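Local coordinates for putative 2OG-Fe(II) oxygenase family protein (Caulobacter crescentus CB15, PDB 3OOX) that probably uses iron(II) and oxygen to break down 2-oxoglutarate to ethylene, and probably oxidises L-arginine alongside, at residues L43-A46 against R47-A50. Sequence-based numbering, arbitrary orientation.
Sequences LDQA and RIDA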
loop_
_atom_site.group_PDB
_atom_site.type_symbol
_atom_site.label_atom_id
_atom_site.label_comp_id
_atom_site.label_asym_id
_atom_site.label_seq_id
_atom_site.Cartn_x
_atom_site.Cartn_y
_atom_site.Cartn_z
ATOM N N LEU A 43 11.407 -8.358 -9.434
ATOM C CA LEU A 43 11.179 -9.197 -8.264
ATOM C C LEU A 43 11.057 -10.638 -8.715
ATOM O O LEU A 43 10.422 -10.916 -9.703
ATOM C CB LEU A 43 9.889 -8.814 -7.539
ATOM C CG LEU A 43 9.845 -7.553 -6.679
ATOM C CD1 LEU A 43 9.957 -6.270 -7.506
ATOM C CD2 LEU A 43 8.520 -7.592 -5.918
ATOM N N ASP A 44 11.664 -11.542 -7.969
ATOM C CA ASP A 44 11.603 -12.968 -8.268
ATOM C C ASP A 44 10.163 -13.465 -8.098
ATOM O O ASP A 44 9.665 -13.540 -6.958
ATOM C CB ASP A 44 12.545 -13.695 -7.299
ATOM C CG ASP A 44 12.648 -15.184 -7.552
ATOM O OD1 ASP A 44 11.771 -15.786 -8.213
ATOM O OD2 ASP A 44 13.644 -15.752 -7.058
ATOM N N GLN A 45 9.509 -13.803 -9.211
ATOM C CA GLN A 45 8.109 -14.239 -9.157
ATOM C C GLN A 45 7.890 -15.508 -8.349
ATOM O O GLN A 45 6.877 -15.657 -7.657
ATOM C CB GLN A 45 7.520 -14.400 -10.545
ATOM C CG GLN A 45 6.004 -14.534 -10.568
ATOM C CD GLN A 45 5.338 -13.270 -10.076
ATOM O OE1 GLN A 45 5.649 -12.185 -10.564
ATOM N NE2 GLN A 45 4.418 -13.396 -9.118
ATOM N N ALA A 46 8.818 -16.458 -8.418
ATOM C CA ALA A 46 8.675 -17.637 -7.581
ATOM C C ALA A 46 8.651 -17.326 -6.075
ATOM O O ALA A 46 7.926 -17.966 -5.314
ATOM C CB ALA A 46 9.792 -18.655 -7.926
ATOM N N ARG A 47 9.393 -16.309 -5.648
ATOM C CA ARG A 47 9.401 -15.938 -4.244
ATOM C C ARG A 47 8.172 -15.091 -3.888
ATOM O O ARG A 47 7.647 -15.219 -2.770
ATOM C CB ARG A 47 10.702 -15.245 -3.872
ATOM C CG ARG A 47 11.921 -16.149 -4.067
ATOM C CD ARG A 47 13.190 -15.518 -3.511
ATOM N NE ARG A 47 13.265 -15.657 -2.061
ATOM C CZ ARG A 47 14.370 -15.494 -1.340
ATOM N NH1 ARG A 47 15.517 -15.168 -1.922
ATOM N NH2 ARG A 47 14.322 -15.647 -0.023
ATOM N N ILE A 48 7.682 -14.277 -4.834
ATOM C CA ILE A 48 6.367 -13.608 -4.633
ATOM C C ILE A 48 5.328 -14.716 -4.425
ATOM O O ILE A 48 4.585 -14.722 -3.425
ATOM C CB ILE A 48 5.926 -12.722 -5.831
ATOM C CG1 ILE A 48 6.801 -11.471 -5.975
ATOM C CG2 ILE A 48 4.424 -12.293 -5.704
ATOM C CD1 ILE A 48 6.534 -10.719 -7.266
ATOM N N ASP A 49 5.328 -15.703 -5.337
ATOM C CA ASP A 49 4.322 -16.768 -5.304
ATOM C C ASP A 49 4.405 -17.606 -4.022
ATOM O O ASP A 49 3.368 -18.036 -3.480
ATOM C CB ASP A 49 4.423 -17.674 -6.543
ATOM C CG ASP A 49 3.990 -16.991 -7.823
ATOM O OD1 ASP A 49 3.498 -15.835 -7.795
ATOM O OD2 ASP A 49 4.147 -17.624 -8.883
ATOM N N ALA A 50 5.617 -17.831 -3.522
ATOM C CA ALA A 50 5.820 -18.518 -2.236
ATOM C C ALA A 50 5.214 -17.735 -1.069
ATOM O O ALA A 50 4.609 -18.323 -0.174
ATOM C CB ALA A 50 7.282 -18.763 -1.983
HETATM O O HOH W 1 15.644 -14.870 -5.292
#
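Asp44 sits at the N-cap of helix 45-59, and its carbonyl takes the first i to i+4 bond, Ile48 N donating to Asp44 O at 3.0 Å, while Arg47 N adds a weak bond to the same oxygen. Asp49 N to Gln45 O and Ala50 N to Ala46 O carry the pattern on into the second turn. Aspartate suits the cap because its short carboxylate reaches the backbone N-H two residues on: with CG anti to the backbone N (chi1 -176°), Asp44 OD1 accepts weakly from Ala46 N at 3.0 Å.

Among the polar side chains, Gln45 reaches one turn ahead to Asp49. Its chain bends at chi2 (65°), and NE2 donates to Asp49 OD1 at 2.9 Å in a nearly straight bond of 167°; the acceptor lies in the amide plane, yet the donor stands above the carboxylate plane. Glutamine fits because one flat group offers both a donor and an acceptor: OE1 is hydrogen-bonded to Tyr41 OH, and with both ends engaged the amide's rotation is fixed. A leucine here would probably leave Asp49 OD1 and the Tyr41 hydroxyl without this shared partner and free the aspartate to turn.

Apolar contact lies on the inner side, where the branched Ile48 is buried. Its CD1 meets Leu43 CB at 3.9 Å, the two side chains crossing at about a right angle, and Leu43 goes on to pack against Ser137 and Met141 of helix 127-152.

Arg47 has a chain long enough to pass the Asp44 carboxylate, CG 3.5 Å from OD2, and still touch His129 and Trp133 of that helix. A water donates to Asp44 OD2 at 2.8 Å and accepts weakly from Arg47 NH1, lying in plane at the guanidinium edge.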